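Long-range contacts in putative PLP-dependent aminotransferase (Bacillus cereus ATCC 10987, PDB 3JU7), which probably binds pyridoxal phosphate and acts as an aminotransferase on a substrate that is not established: residues Ile16-Glu21 with Gly243-Lys248; Lys23-Ser28 with Ser236-Ala241; Gln39-Thr44 with Val56-Asn61. All coordinates share one frame; numbering follows the deposited sequence.

Contact 1 of 3, residues Ile16-Glu21 with Gly243-Lys248. With CA (calcium ion), chain C; CA (calcium ion), chain E.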
loop_
_atom_site.group_PDB
_atom_site.type_symbol
_atom_site.label_atom_id
_atom_site.label_comp_id
_atom_site.label_asym_id
_atom_site.label_seq_id
_atom_site.Cartn_x
_atom_site.Cartn_y
_atom_site.Cartn_z
ATOM N N ILE A 16 -14.989 -16.617 12.483
ATOM C CA ILE A 16 -14.769 -17.954 13.094
ATOM C C ILE A 16 -13.794 -18.805 12.222
ATOM O O ILE A 16 -13.045 -19.605 12.737
ATOM C CB ILE A 16 -16.108 -18.699 13.351
ATOM C CG1 ILE A 16 -15.948 -19.892 14.313
ATOM C CG2 ILE A 16 -16.713 -19.215 12.041
ATOM C CD1 ILE A 16 -15.850 -19.567 15.753
ATOM N N GLU A 17 -13.804 -18.563 10.907
ATOM C CA GLU A 17 -13.022 -19.315 9.923
ATOM C C GLU A 17 -11.519 -19.066 9.941
ATOM O O GLU A 17 -10.783 -19.933 9.510
ATOM C CB GLU A 17 -13.563 -19.038 8.510
ATOM C CG GLU A 17 -15.013 -19.455 8.272
ATOM C CD GLU A 17 -15.264 -20.956 8.391
ATOM O OE1 GLU A 17 -14.298 -21.751 8.498
ATOM O OE2 GLU A 17 -16.439 -21.356 8.379
ATOM N N TYR A 18 -11.071 -17.896 10.425
ATOM C CA TYR A 18 -9.640 -17.631 10.615
ATOM C C TYR A 18 -9.236 -17.290 12.069
ATOM O O TYR A 18 -8.190 -16.701 12.282
ATOM C CB TYR A 18 -9.143 -16.536 9.653
ATOM C CG TYR A 18 -9.924 -15.257 9.727
ATOM C CD1 TYR A 18 -11.065 -15.085 8.970
ATOM C CD2 TYR A 18 -9.547 -14.251 10.597
ATOM C CE1 TYR A 18 -11.802 -13.923 9.060
ATOM C CE2 TYR A 18 -10.267 -13.096 10.706
ATOM C CZ TYR A 18 -11.390 -12.924 9.940
ATOM O OH TYR A 18 -12.094 -11.773 10.074
ATOM N N LEU A 19 -10.030 -17.687 13.063
ATOM C CA LEU A 19 -9.725 -17.317 14.450
ATOM C C LEU A 19 -8.504 -18.095 14.949
ATOM O O LEU A 19 -7.641 -17.530 15.582
ATOM C CB LEU A 19 -10.941 -17.534 15.360
ATOM C CG LEU A 19 -11.050 -16.808 16.703
ATOM C CD1 LEU A 19 -10.685 -15.341 16.568
ATOM C CD2 LEU A 19 -12.482 -16.917 17.230
ATOM N N ASP A 20 -8.445 -19.389 14.671
ATOM C CA ASP A 20 -7.233 -20.164 14.916
ATOM C C ASP A 20 -5.960 -19.502 14.416
ATOM O O ASP A 20 -4.979 -19.454 15.121
ATOM C CB ASP A 20 -7.335 -21.517 14.246
ATOM C CG ASP A 20 -8.330 -22.395 14.901
ATOM O OD1 ASP A 20 -8.828 -22.097 16.028
ATOM O OD2 ASP A 20 -8.616 -23.423 14.302
ATOM N N GLU A 21 -5.977 -18.989 13.201
ATOM C CA GLU A 21 -4.814 -18.309 12.692
ATOM C C GLU A 21 -4.525 -17.037 13.480
ATOM O O GLU A 21 -3.352 -16.738 13.745
ATOM C CB GLU A 21 -4.954 -17.988 11.203
ATOM C CG GLU A 21 -4.796 -19.202 10.295
ATOM C CD GLU A 21 -6.045 -20.073 10.216
ATOM O OE1 GLU A 21 -7.115 -19.667 10.709
ATOM O OE2 GLU A 21 -5.954 -21.180 9.664
ATOM N N GLY A 243 -6.814 -14.644 4.002
ATOM C CA GLY A 243 -6.536 -15.308 2.738
ATOM C C GLY A 243 -6.525 -16.814 2.858
ATOM O O GLY A 243 -7.124 -17.529 2.034
ATOM N N ILE A 244 -5.851 -17.335 3.874
ATOM C CA ILE A 244 -5.821 -18.798 4.059
ATOM C C ILE A 244 -7.220 -19.392 4.240
ATOM O O ILE A 244 -7.507 -20.505 3.760
ATOM C CB ILE A 244 -4.978 -19.216 5.309
ATOM C CG1 ILE A 244 -3.486 -19.062 5.028
ATOM C CG2 ILE A 244 -5.322 -20.692 5.795
ATOM C CD1 ILE A 244 -2.659 -19.293 6.266
ATOM N N ALA A 245 -8.065 -18.688 4.991
ATOM C CA ALA A 245 -9.417 -19.162 5.264
ATOM C C ALA A 245 -10.238 -19.069 4.007
ATOM O O ALA A 245 -11.164 -19.846 3.827
ATOM C CB ALA A 245 -10.096 -18.349 6.422
ATOM N N THR A 246 -9.935 -18.080 3.172
ATOM C CA THR A 246 -10.633 -17.918 1.927
ATOM C C THR A 246 -10.258 -19.034 0.947
ATOM O O THR A 246 -11.093 -19.420 0.137
ATOM C CB THR A 246 -10.358 -16.561 1.307
ATOM O OG1 THR A 246 -10.749 -15.548 2.232
ATOM C CG2 THR A 246 -11.138 -16.381 -0.021
HETATM N N MSE A 247 -9.022 -19.552 1.030
HETATM C CA MSE A 247 -8.628 -20.705 0.245
HETATM C C MSE A 247 -9.452 -21.916 0.642
HETATM O O MSE A 247 -9.799 -22.713 -0.213
HETATM C CB MSE A 247 -7.128 -21.080 0.395
HETATM C CG MSE A 247 -6.140 -20.169 -0.308
HETATM SE SE MSE A 247 -6.235 -20.328 -2.231
HETATM C CE MSE A 247 -5.634 -22.164 -2.278
ATOM N N LYS A 248 -9.744 -22.092 1.922
ATOM C CA LYS A 248 -10.475 -23.291 2.306
ATOM C C LYS A 248 -11.955 -23.226 1.864
ATOM O O LYS A 248 -12.569 -24.251 1.560
ATOM C CB LYS A 248 -10.245 -23.644 3.792
ATOM C CG LYS A 248 -11.146 -23.000 4.848
ATOM C CD LYS A 248 -10.774 -23.442 6.322
ATOM C CE LYS A 248 -11.162 -22.340 7.392
ATOM N NZ LYS A 248 -10.884 -22.644 8.840
HETATM CA CA CA C . -8.187 -24.251 11.907
HETATM CA CA CA E . -10.501 -25.061 14.353
HETATM O O HOH W 1 -8.857 -22.022 10.983
HETATM O O HOH W 2 -8.218 -21.436 8.222
HETATM O O HOH W 3 -10.741 -25.083 11.362
HETATM O O HOH W 4 -12.032 -23.259 14.145
HETATM O O HOH W 5 -8.294 -26.693 14.652
#

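Contact 2 of 3, residues Lys23-Ser28 with Ser236-Ala241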
loop_
_atom_site.group_PDB
_atom_site.type_symbol
_atom_site.label_atom_id
_atom_site.label_comp_id
_atom_site.label_asym_id
_atom_site.label_seq_id
_atom_site.Cartn_x
_atom_site.Cartn_y
_atom_site.Cartn_z
ATOM N N LYS A 23 -5.170 -16.659 16.631
ATOM C CA LYS A 23 -4.491 -17.155 17.838
ATOM C C LYS A 23 -3.022 -17.442 17.552
ATOM O O LYS A 23 -2.158 -17.109 18.349
ATOM C CB LYS A 23 -5.141 -18.413 18.430
ATOM C CG LYS A 23 -6.578 -18.232 18.944
ATOM C CD LYS A 23 -6.828 -17.046 19.906
ATOM C CE LYS A 23 -6.460 -17.329 21.371
ATOM N NZ LYS A 23 -7.309 -16.479 22.286
ATOM N N GLU A 24 -2.718 -18.058 16.420
ATOM C CA GLU A 24 -1.317 -18.279 16.072
ATOM C C GLU A 24 -0.525 -16.974 16.044
ATOM O O GLU A 24 0.593 -16.907 16.557
ATOM C CB GLU A 24 -1.203 -18.899 14.710
ATOM C CG GLU A 24 -1.431 -20.361 14.670
ATOM C CD GLU A 24 -1.066 -20.892 13.306
ATOM O OE1 GLU A 24 0.139 -20.876 12.966
ATOM O OE2 GLU A 24 -1.987 -21.295 12.579
ATOM N N ILE A 25 -1.096 -15.947 15.402
ATOM C CA ILE A 25 -0.420 -14.678 15.304
ATOM C C ILE A 25 -0.146 -14.112 16.682
ATOM O O ILE A 25 0.950 -13.617 16.947
ATOM C CB ILE A 25 -1.247 -13.644 14.525
ATOM C CG1 ILE A 25 -1.285 -14.006 13.029
ATOM C CG2 ILE A 25 -0.644 -12.286 14.702
ATOM C CD1 ILE A 25 -2.431 -13.442 12.237
ATOM N N ASP A 26 -1.137 -14.165 17.559
ATOM C CA ASP A 26 -0.990 -13.619 18.907
ATOM C C ASP A 26 0.047 -14.413 19.704
ATOM O O ASP A 26 0.776 -13.814 20.492
ATOM C CB ASP A 26 -2.318 -13.629 19.682
ATOM C CG ASP A 26 -3.281 -12.537 19.234
ATOM O OD1 ASP A 26 -2.810 -11.566 18.609
ATOM O OD2 ASP A 26 -4.501 -12.654 19.535
ATOM N N ALA A 27 0.104 -15.739 19.504
ATOM C CA ALA A 27 1.112 -16.546 20.182
ATOM C C ALA A 27 2.511 -16.275 19.613
ATOM O O ALA A 27 3.465 -16.257 20.345
ATOM C CB ALA A 27 0.786 -18.027 20.119
ATOM N N SER A 28 2.629 -16.009 18.318
ATOM C CA SER A 28 3.951 -15.877 17.705
ATOM C C SER A 28 4.564 -14.483 17.875
ATOM O O SER A 28 5.771 -14.305 17.722
ATOM C CB SER A 28 3.850 -16.182 16.209
ATOM O OG SER A 28 3.392 -15.012 15.529
ATOM N N SER A 236 0.021 -7.658 5.835
ATOM C CA SER A 236 0.051 -8.133 7.216
ATOM C C SER A 236 -0.240 -9.644 7.377
ATOM O O SER A 236 -0.799 -10.310 6.493
ATOM C CB SER A 236 -0.878 -7.300 8.126
ATOM O OG SER A 236 -2.234 -7.633 7.976
ATOM N N GLU A 237 0.158 -10.169 8.527
ATOM C CA GLU A 237 -0.206 -11.554 8.924
ATOM C C GLU A 237 -1.734 -11.720 9.048
ATOM O O GLU A 237 -2.296 -12.753 8.755
ATOM C CB GLU A 237 0.440 -11.851 10.252
ATOM C CG GLU A 237 1.954 -12.107 10.185
ATOM C CD GLU A 237 2.292 -13.404 9.426
ATOM O OE1 GLU A 237 2.332 -13.416 8.169
ATOM O OE2 GLU A 237 2.520 -14.404 10.099
ATOM N N TYR A 238 -2.410 -10.637 9.427
ATOM C CA TYR A 238 -3.830 -10.666 9.596
ATOM C C TYR A 238 -4.561 -10.851 8.255
ATOM O O TYR A 238 -5.448 -11.705 8.135
ATOM C CB TYR A 238 -4.262 -9.379 10.273
ATOM C CG TYR A 238 -3.725 -9.167 11.687
ATOM C CD1 TYR A 238 -4.200 -9.935 12.754
ATOM C CD2 TYR A 238 -2.789 -8.155 11.977
ATOM C CE1 TYR A 238 -3.754 -9.725 14.040
ATOM C CE2 TYR A 238 -2.353 -7.948 13.271
ATOM C CZ TYR A 238 -2.839 -8.737 14.297
ATOM O OH TYR A 238 -2.418 -8.573 15.592
ATOM N N ALA A 239 -4.175 -10.068 7.257
ATOM C CA ALA A 239 -4.653 -10.249 5.902
ATOM C C ALA A 239 -4.345 -11.663 5.395
ATOM O O ALA A 239 -5.237 -12.319 4.861
ATOM C CB ALA A 239 -4.076 -9.187 4.950
ATOM N N ALA A 240 -3.129 -12.167 5.602
ATOM C CA ALA A 240 -2.814 -13.566 5.193
ATOM C C ALA A 240 -3.713 -14.583 5.872
ATOM O O ALA A 240 -4.088 -15.585 5.268
ATOM C CB ALA A 240 -1.391 -13.901 5.482
ATOM N N ALA A 241 -4.042 -14.341 7.142
ATOM C CA ALA A 241 -4.946 -15.219 7.913
ATOM C C ALA A 241 -6.286 -15.370 7.187
ATOM O O ALA A 241 -6.773 -16.482 6.994
ATOM C CB ALA A 241 -5.175 -14.652 9.333
HETATM O O HOH W 6 -3.919 -9.643 17.433
HETATM O O HOH W 7 2.625 -14.784 12.719
#

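Contact 3 of 3, residues Gln39-Thr44 with Val56-Asn61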
loop_
_atom_site.group_PDB
_atom_site.type_symbol
_atom_site.label_atom_id
_atom_site.label_comp_id
_atom_site.label_asym_id
_atom_site.label_seq_id
_atom_site.Cartn_x
_atom_site.Cartn_y
_atom_site.Cartn_z
ATOM N N GLN A 39 3.788 -16.698 4.589
ATOM C CA GLN A 39 4.499 -17.749 3.857
ATOM C C GLN A 39 3.572 -18.942 3.643
ATOM O O GLN A 39 3.596 -19.549 2.571
ATOM C CB GLN A 39 5.736 -18.252 4.576
ATOM C CG GLN A 39 6.860 -17.244 4.798
ATOM C CD GLN A 39 7.887 -17.757 5.802
ATOM O OE1 GLN A 39 8.335 -18.927 5.716
ATOM N NE2 GLN A 39 8.262 -16.908 6.764
ATOM N N ARG A 40 2.784 -19.298 4.662
ATOM C CA ARG A 40 1.897 -20.473 4.551
ATOM C C ARG A 40 0.883 -20.226 3.455
ATOM O O ARG A 40 0.628 -21.086 2.633
ATOM C CB ARG A 40 1.177 -20.778 5.868
ATOM C CG ARG A 40 0.367 -22.086 5.856
ATOM C CD ARG A 40 -0.458 -22.296 7.143
ATOM N NE ARG A 40 0.422 -22.183 8.288
ATOM C CZ ARG A 40 0.068 -21.858 9.519
ATOM N NH1 ARG A 40 -1.197 -21.632 9.840
ATOM N NH2 ARG A 40 1.006 -21.786 10.445
ATOM N N PHE A 41 0.352 -19.014 3.415
ATOM C CA PHE A 41 -0.637 -18.631 2.426
ATOM C C PHE A 41 -0.067 -18.790 1.003
ATOM O O PHE A 41 -0.716 -19.374 0.126
ATOM C CB PHE A 41 -1.082 -17.184 2.714
ATOM C CG PHE A 41 -2.141 -16.641 1.779
ATOM C CD1 PHE A 41 -3.155 -17.460 1.252
ATOM C CD2 PHE A 41 -2.166 -15.279 1.486
ATOM C CE1 PHE A 41 -4.152 -16.924 0.415
ATOM C CE2 PHE A 41 -3.149 -14.738 0.659
ATOM C CZ PHE A 41 -4.144 -15.555 0.115
ATOM N N GLU A 42 1.155 -18.293 0.801
ATOM C CA GLU A 42 1.811 -18.363 -0.508
ATOM C C GLU A 42 2.121 -19.801 -0.875
ATOM O O GLU A 42 1.995 -20.166 -2.025
ATOM C CB GLU A 42 3.098 -17.530 -0.517
ATOM C CG GLU A 42 2.869 -16.015 -0.377
ATOM C CD GLU A 42 4.176 -15.278 -0.115
ATOM O OE1 GLU A 42 5.183 -15.935 0.243
ATOM O OE2 GLU A 42 4.219 -14.051 -0.251
ATOM N N GLN A 43 2.524 -20.616 0.097
ATOM C CA GLN A 43 2.833 -22.016 -0.175
ATOM C C GLN A 43 1.548 -22.741 -0.559
ATOM O O GLN A 43 1.552 -23.618 -1.416
ATOM C CB GLN A 43 3.525 -22.708 1.019
ATOM N N THR A 44 0.446 -22.344 0.060
ATOM C CA THR A 44 -0.854 -22.952 -0.210
ATOM C C THR A 44 -1.308 -22.601 -1.597
ATOM O O THR A 44 -1.951 -23.407 -2.259
ATOM C CB THR A 44 -1.905 -22.453 0.811
ATOM O OG1 THR A 44 -1.535 -22.936 2.114
ATOM C CG2 THR A 44 -3.312 -22.919 0.460
ATOM N N VAL A 56 5.128 -16.968 -6.057
ATOM C CA VAL A 56 4.216 -15.877 -5.811
ATOM C C VAL A 56 4.700 -14.995 -4.654
ATOM O O VAL A 56 5.470 -15.438 -3.746
ATOM C CB VAL A 56 2.785 -16.392 -5.455
ATOM C CG1 VAL A 56 2.152 -17.227 -6.622
ATOM C CG2 VAL A 56 2.840 -17.166 -4.162
ATOM N N THR A 57 4.231 -13.743 -4.660
ATOM C CA THR A 57 4.332 -12.950 -3.454
ATOM C C THR A 57 3.031 -12.215 -3.185
ATOM O O THR A 57 2.382 -11.716 -4.118
ATOM C CB THR A 57 5.501 -11.959 -3.502
ATOM O OG1 THR A 57 5.659 -11.419 -2.190
ATOM C CG2 THR A 57 5.247 -10.791 -4.577
ATOM N N THR A 58 2.633 -12.148 -1.913
ATOM C CA THR A 58 1.491 -11.300 -1.545
ATOM C C THR A 58 1.931 -9.838 -1.629
ATOM O O THR A 58 3.125 -9.560 -1.600
ATOM C CB THR A 58 0.969 -11.609 -0.159
ATOM O OG1 THR A 58 2.010 -11.391 0.805
ATOM C CG2 THR A 58 0.476 -13.090 -0.061
ATOM N N VAL A 59 0.973 -8.927 -1.825
ATOM C CA VAL A 59 1.222 -7.483 -1.749
ATOM C C VAL A 59 0.035 -6.849 -1.029
ATOM O O VAL A 59 -0.991 -7.496 -0.865
ATOM C CB VAL A 59 1.431 -6.843 -3.121
ATOM C CG1 VAL A 59 2.739 -7.349 -3.728
ATOM C CG2 VAL A 59 0.232 -7.120 -4.040
ATOM N N ALA A 60 0.154 -5.585 -0.613
ATOM C CA ALA A 60 -0.870 -4.992 0.239
ATOM C C ALA A 60 -2.144 -4.706 -0.534
ATOM O O ALA A 60 -3.229 -4.693 0.036
ATOM C CB ALA A 60 -0.349 -3.762 0.929
ATOM N N ASN A 61 -1.992 -4.462 -1.834
ATOM C CA ASN A 61 -3.093 -4.360 -2.779
ATOM C C ASN A 61 -2.535 -4.495 -4.221
ATOM O O ASN A 61 -1.314 -4.339 -4.455
ATOM C CB ASN A 61 -3.928 -3.066 -2.545
ATOM C CG ASN A 61 -3.174 -1.801 -2.871
ATOM O OD1 ASN A 61 -2.691 -1.629 -4.008
ATOM N ND2 ASN A 61 -3.125 -0.861 -1.910
#

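Contact 1 of 3, residues Ile16-Glu21 with Gly243-Lys248
Ala245 presses its methyl group against the carbonyl oxygen of Glu17 and the CB of Tyr18, where the chain turns into helix 19-28 of this DegT/DnrJ/EryC1-type aminotransferase, a family of the fold type I PLP-dependent enzymes. Here the packing is close: Ala245 CB lies 3.5 Å from Glu17 O and 3.8 Å from Tyr18 CB. It meets the Tyr18 ring near its plane, at the edge. Tyr18 is the N-cap residue of the helix, and its side chain also packs on Tyr238 of the second subunit, so this flank is buried. Ile244 touches Glu21 more lightly through CG2, and its side chain also packs on Ile37 and Arg40 of helix 36-48.

The other flank is polar and wet. Lys248, extended beyond CG, crosses obliquely over Glu17 and donates from NZ to Glu17 O at 2.8 Å; NZ lies in the carbonyl plane, on a lone pair. A longer salt bridge joins the same nitrogen to Glu17 OE1. Two waters, each 3.0 Å from Lys248 NZ, accept further bonds and carry the link on to the carboxylate of Glu21. One of them is also a calcium ligand, which couples the lysine to the metal site at Asp20. There OD2 of Asp20 bridges two calcium ions, 2.6 Å from the ion that the shared water also binds and 2.5 Å from the other.

Contact 2 of 3, residues Lys23-Ser28 with Ser236-Ala241
Ile25, which loses by far the most surface in this contact, reaches from helix 19-28 onto the start of helix 237-248, where Glu237 and Tyr238 receive it. With chi2 at 157° its CD1 extends away from its own helix and ends 3.6 Å from Glu237 O. The same methyl meets Glu237 CB, Tyr238 CD1 and Ala241 CB, so it sits between the first turn and Ala241 of the next. CD1 meets the tyrosine ring obliquely, while the other branch, Ile25 CG2, lies 4.1 Å from Tyr238 CE1 and 4.2 Å from Tyr238 CZ.

Polar groups flank this apolar contact. Glu237, bent at chi2 (-67°), keeps CB against Ile25 but turns its carboxylate to the backbone N-H groups of Ile37 and Asn38, at the start of helix 36-48. A water links Glu237 OE2, at 2.6 Å, to Ser28 OG. A second water joins the ends of Asp26 and Tyr238: it lies in the ring plane of Tyr238, accepts from OH at 2.6 Å and donates to Asp26 OD1. Both residues also reach the second subunit, Asp26 OD2 bonding Val15 N and Tyr238 OH bonding Thr12 OG1 there. On the far helix, Ser236 OG accepts from Ala239 N at 3.2 Å in a nearly straight N-cap bond.

The short helical segments run nearly antiparallel, at 154°, with their axes 10.6 Å apart. Together they form an antiparallel helix pair, packed through one isoleucine and edged with water bridges, at the subunit interface of a fold type I aminotransferase dimer.

Contact 3 of 3, residues Gln39-Thr44 with Val56-Asn61
Glu42 OE2 is gripped by three groups: Thr58 N donates to it across the contact at 3.0 Å with an N-H...O angle of 164°, Lys213 NZ forms a salt bridge, and Asn38 ND2 adds a weak hydrogen bond. The amide of Thr58 meets the oxygen on its anti side, 19° out of the carboxylate plane. Having chi2 at 169°, Glu42 extends from helix 36-48 to the strand, and Lys213 would be expected to favour the charged form of the carboxylate. Thr57 OG1 shares Lys213 with it, while Thr58 OG1 bonds Asn38 OD1.

Nearer the helix, along the aliphatic part of Glu42, the contact is apolar. Glu42 CB lies 3.7 Å from Val56 CG2, the two side chains sliding past each other in opposite directions. Thr58 crosses Glu42 at about a right angle; its CG2 touches Glu42 CG and, at 3.8 Å, Phe41 CD2.

Helix 36-48 is thereby laid over strand 55-59, an outermost strand of its sheet within this chain, which pairs antiparallel with strand 199-203. Phe41 turns on to Ile244 and Met247 of helix 237-248, and Thr57 packs on helix 206-215.

From the N terminus, the chain enters helix 19-28 and helix 36-48 before strand 55-59, and only much later reaches helix 237-248. Contact 3 closes the short loop between helix 36-48 and the strand. It is nested inside the long loop closed by contact 2, which in turn lies within the one closed by contact 1; none of them cross. Contacts 1 and 2 join the same two helices, their segments meeting where Glu21 CB touches Ala241 CB. Helix 36-48 packs against both partners: Phe41 lies on Gly243, and Arg40 NH2 makes a salt bridge with Glu24 OE1. The subunit-facing helix pair is thus tied to the sheet.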